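Local structure of Lon211 (6VBK) at residues R134-L145 against V196-R207. The protein is the N-terminal domain of an ATP-dependent Lon protease, a part that probably recognises and binds the proteins to be degraded. Sequence-based numbering, arbitrary orientation.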
# COMPACT_ATOMS: atom_id res chain seq x y z
N ARG B 134 -9.71 4.04 27.77
CA ARG B 134 -8.94 5.14 28.33
C ARG B 134 -9.06 6.40 27.49
O ARG B 134 -9.07 7.51 28.03
CB ARG B 134 -7.47 4.72 28.48
CG ARG B 134 -6.57 5.74 29.16
CD ARG B 134 -5.54 6.31 28.20
NE ARG B 134 -4.44 6.96 28.89
CZ ARG B 134 -3.32 6.34 29.25
NH1 ARG B 134 -3.15 5.05 28.98
NH2 ARG B 134 -2.36 7.01 29.87
N ALA B 135 -9.15 6.25 26.16
CA ALA B 135 -9.33 7.41 25.30
C ALA B 135 -10.64 8.13 25.58
O ALA B 135 -10.73 9.35 25.43
CB ALA B 135 -9.26 7.00 23.83
N GLN B 136 -11.67 7.38 26.00
CA GLN B 136 -12.94 8.01 26.36
C GLN B 136 -12.78 8.88 27.60
O GLN B 136 -13.38 9.96 27.69
CB GLN B 136 -14.01 6.94 26.59
CG GLN B 136 -14.23 5.99 25.42
CD GLN B 136 -15.12 6.59 24.34
OE1 GLN B 136 -14.66 7.31 23.46
NE2 GLN B 136 -16.41 6.28 24.41
N GLU B 137 -11.98 8.43 28.57
CA GLU B 137 -11.75 9.23 29.77
C GLU B 137 -10.89 10.45 29.47
O GLU B 137 -11.05 11.50 30.11
CB GLU B 137 -11.10 8.38 30.86
CG GLU B 137 -12.03 7.38 31.53
CD GLU B 137 -11.84 5.97 31.02
OE1 GLU B 137 -12.83 5.37 30.55
OE2 GLU B 137 -10.70 5.46 31.09
N LEU B 138 -9.96 10.34 28.52
CA LEU B 138 -9.18 11.50 28.11
C LEU B 138 -10.06 12.55 27.45
O LEU B 138 -9.85 13.75 27.63
CB LEU B 138 -8.06 11.07 27.16
CG LEU B 138 -7.11 9.98 27.65
CD1 LEU B 138 -6.21 9.51 26.52
CD2 LEU B 138 -6.29 10.48 28.81
N ALA B 139 -11.06 12.10 26.67
CA ALA B 139 -11.95 13.04 26.00
C ALA B 139 -12.84 13.77 27.00
O ALA B 139 -13.06 14.98 26.87
CB ALA B 139 -12.80 12.30 24.97
N LYS B 140 -13.36 13.05 28.00
CA LYS B 140 -14.20 13.69 29.01
C LYS B 140 -13.42 14.73 29.80
O LYS B 140 -13.94 15.82 30.08
CB LYS B 140 -14.78 12.63 29.95
CG LYS B 140 -15.85 13.14 30.89
CD LYS B 140 -16.34 12.04 31.82
CE LYS B 140 -17.62 12.43 32.54
NZ LYS B 140 -18.11 11.32 33.41
N GLU B 141 -12.18 14.42 30.16
CA GLU B 141 -11.35 15.39 30.87
C GLU B 141 -10.99 16.57 29.97
O GLU B 141 -10.99 17.72 30.42
CB GLU B 141 -10.08 14.71 31.40
CG GLU B 141 -9.00 15.68 31.86
CD GLU B 141 -7.84 14.98 32.53
OE1 GLU B 141 -8.00 13.82 32.95
OE2 GLU B 141 -6.76 15.59 32.63
N TYR B 142 -10.69 16.30 28.70
CA TYR B 142 -10.28 17.37 27.80
C TYR B 142 -11.43 18.33 27.49
O TYR B 142 -11.19 19.51 27.24
CB TYR B 142 -9.72 16.79 26.50
CG TYR B 142 -9.34 17.84 25.48
CD1 TYR B 142 -8.41 18.82 25.78
CD2 TYR B 142 -9.91 17.84 24.22
CE1 TYR B 142 -8.06 19.78 24.85
CE2 TYR B 142 -9.57 18.80 23.28
CZ TYR B 142 -8.64 19.77 23.61
OH TYR B 142 -8.30 20.72 22.68
N LYS B 143 -12.67 17.83 27.49
CA LYS B 143 -13.81 18.70 27.22
C LYS B 143 -13.95 19.78 28.29
O LYS B 143 -14.26 20.93 27.98
CB LYS B 143 -15.09 17.88 27.11
CG LYS B 143 -15.22 17.10 25.81
CD LYS B 143 -16.51 16.31 25.77
CE LYS B 143 -16.63 15.54 24.48
NZ LYS B 143 -17.88 14.72 24.42
N GLY B 144 -13.72 19.41 29.55
CA GLY B 144 -13.80 20.40 30.62
C GLY B 144 -12.75 21.49 30.50
O GLY B 144 -13.00 22.64 30.87
N LEU B 145 -11.57 21.15 29.97
CA LEU B 145 -10.52 22.15 29.81
C LEU B 145 -10.85 23.12 28.69
O LEU B 145 -10.76 24.34 28.86
CB LEU B 145 -9.18 21.46 29.55
CG LEU B 145 -8.77 20.36 30.54
CD1 LEU B 145 -7.41 19.78 30.16
CD2 LEU B 145 -8.75 20.90 31.96
N VAL B 196 -4.98 8.29 22.04
CA VAL B 196 -4.64 8.42 23.46
C VAL B 196 -3.48 9.39 23.64
O VAL B 196 -3.50 10.24 24.54
CB VAL B 196 -4.34 7.04 24.06
CG1 VAL B 196 -3.47 7.18 25.31
CG2 VAL B 196 -5.63 6.31 24.40
N GLU B 197 -2.47 9.30 22.77
CA GLU B 197 -1.32 10.20 22.87
C GLU B 197 -1.72 11.64 22.61
O GLU B 197 -1.29 12.55 23.33
CB GLU B 197 -0.23 9.76 21.90
CG GLU B 197 0.46 8.46 22.26
CD GLU B 197 1.49 8.05 21.22
OE1 GLU B 197 1.08 7.60 20.12
OE2 GLU B 197 2.70 8.20 21.49
N ARG B 198 -2.54 11.88 21.58
CA ARG B 198 -2.90 13.25 21.22
C ARG B 198 -3.68 13.93 22.34
O ARG B 198 -3.35 15.05 22.74
CB ARG B 198 -3.72 13.26 19.92
CG ARG B 198 -2.94 12.87 18.69
CD ARG B 198 -3.53 13.52 17.46
NE ARG B 198 -4.97 13.33 17.37
CZ ARG B 198 -5.56 12.27 16.83
NH1 ARG B 198 -4.81 11.29 16.32
NH2 ARG B 198 -6.88 12.18 16.80
N LEU B 199 -4.72 13.27 22.84
CA LEU B 199 -5.47 13.82 23.96
C LEU B 199 -4.56 14.07 25.15
O LEU B 199 -4.58 15.16 25.75
CB LEU B 199 -6.62 12.87 24.35
CG LEU B 199 -7.81 12.83 23.39
CD1 LEU B 199 -8.69 11.63 23.68
CD2 LEU B 199 -8.61 14.12 23.48
N GLU B 200 -3.73 13.09 25.49
CA GLU B 200 -2.74 13.25 26.55
C GLU B 200 -1.73 14.35 26.22
O GLU B 200 -1.15 14.94 27.14
CB GLU B 200 -2.06 11.90 26.80
CG GLU B 200 -2.92 10.80 27.39
CD GLU B 200 -2.16 9.50 27.52
OE1 GLU B 200 -1.04 9.41 26.98
OE2 GLU B 200 -2.68 8.55 28.15
N LEU B 201 -1.52 14.65 24.93
CA LEU B 201 -0.67 15.78 24.55
C LEU B 201 -1.41 17.10 24.71
O LEU B 201 -0.89 18.04 25.32
CB LEU B 201 -0.18 15.61 23.11
CG LEU B 201 1.03 14.72 22.87
CD1 LEU B 201 1.16 14.39 21.39
CD2 LEU B 201 2.30 15.39 23.38
N VAL B 202 -2.62 17.19 24.16
CA VAL B 202 -3.33 18.47 24.15
C VAL B 202 -3.86 18.82 25.53
O VAL B 202 -4.02 20.00 25.86
CB VAL B 202 -4.45 18.45 23.09
CG1 VAL B 202 -5.53 17.45 23.46
CG2 VAL B 202 -5.04 19.85 22.90
N ILE B 203 -4.15 17.82 26.36
CA ILE B 203 -4.61 18.09 27.72
C ILE B 203 -3.54 18.82 28.52
O ILE B 203 -3.82 19.77 29.26
CB ILE B 203 -5.05 16.78 28.42
CG1 ILE B 203 -6.44 16.36 27.93
CG2 ILE B 203 -5.03 16.94 29.93
CD1 ILE B 203 -6.87 15.00 28.46
N GLY B 204 -2.28 18.40 28.36
CA GLY B 204 -1.19 19.08 29.05
C GLY B 204 -0.97 20.49 28.54
O GLY B 204 -0.74 21.41 29.33
N TRP B 205 -1.03 20.68 27.22
CA TRP B 205 -0.86 22.01 26.65
C TRP B 205 -2.02 22.93 27.03
O TRP B 205 -1.81 24.14 27.22
CB TRP B 205 -0.73 21.93 25.13
CG TRP B 205 0.37 21.04 24.66
CD1 TRP B 205 1.47 20.65 25.38
CD2 TRP B 205 0.49 20.41 23.38
NE1 TRP B 205 2.26 19.83 24.62
CE2 TRP B 205 1.68 19.66 23.39
CE3 TRP B 205 -0.30 20.41 22.23
CZ2 TRP B 205 2.10 18.92 22.28
CZ3 TRP B 205 0.12 19.68 21.13
CH2 TRP B 205 1.31 18.94 21.17
N THR B 206 -3.23 22.38 27.14
CA THR B 206 -4.38 23.21 27.50
C THR B 206 -4.31 23.65 28.96
O THR B 206 -4.65 24.79 29.28
CB THR B 206 -5.68 22.44 27.24
OG1 THR B 206 -5.62 21.82 25.95
CG2 THR B 206 -6.87 23.37 27.30
N ARG B 207 -3.89 22.75 29.84
CA ARG B 207 -3.76 23.09 31.25
C ARG B 207 -2.70 24.17 31.46
O ARG B 207 -2.91 25.11 32.23
CB ARG B 207 -3.43 21.85 32.07
CG ARG B 207 -3.63 22.00 33.57
CD ARG B 207 -4.86 21.23 34.02
NE ARG B 207 -4.86 19.87 33.50
CZ ARG B 207 -5.78 18.95 33.80
NH1 ARG B 207 -6.77 19.25 34.63
NH2 ARG B 207 -5.70 17.74 33.28
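Glu141 and Arg207 form a salt bridge across two nearly parallel helices, with OE2 of Glu141 2.5 Å from NH2 of Arg207. The modelled length is shorter than expected and its exact value doubtful, although the pairing of the charges is clear; the bond is strongly bent. OE2 lies at the edge of the guanidinium, near its plane, while the carboxylate is turned steeply against it. The segments belong to the helical part of the Lon substrate-binding domain, and their axes pass 9.3 Å apart at 25°, a parallel pair with knobs-into-holes packing. Four knobs interlock: Leu138 sits among Val196, Leu199, Glu200 and Ile203, and Tyr142 among Leu199, Val202, Ile203 and Thr206, while Leu199 enters among Ala135, Leu138, Ala139 and Tyr142, and Ile203 among Leu138, Glu141, Tyr142 and Leu145. Where the Leu138 and Leu199 knobs meet, CB of Leu138 lies 3.6 Å from CD1 of Leu199. CG of Tyr142 is anti to the backbone N (chi1 177°), which sends the ring across to the second helix. There CG1 of Val202 stands over one face in a CH-pi contact, 3.9 Å from the centroid of the Tyr142 ring and 17° off its normal, whereas OG1 of Thr206 lies at the ring edge, near its plane. Helix 168-173 adds Leu171 against Tyr142 and Pro168 against Leu199, continuing the apolar layer. At the N-terminal end, CB of Ala135 rests 3.7 Å from CG2 of Val196, where the backbones come close, the two CA atoms being 5.1 Å apart. At the other end, CB of Leu145 meets CG2 of Thr206 at 3.7 Å, and CD2 of Leu145 lies over one face of the Arg207 guanidinium, 3.7 Å from NH1.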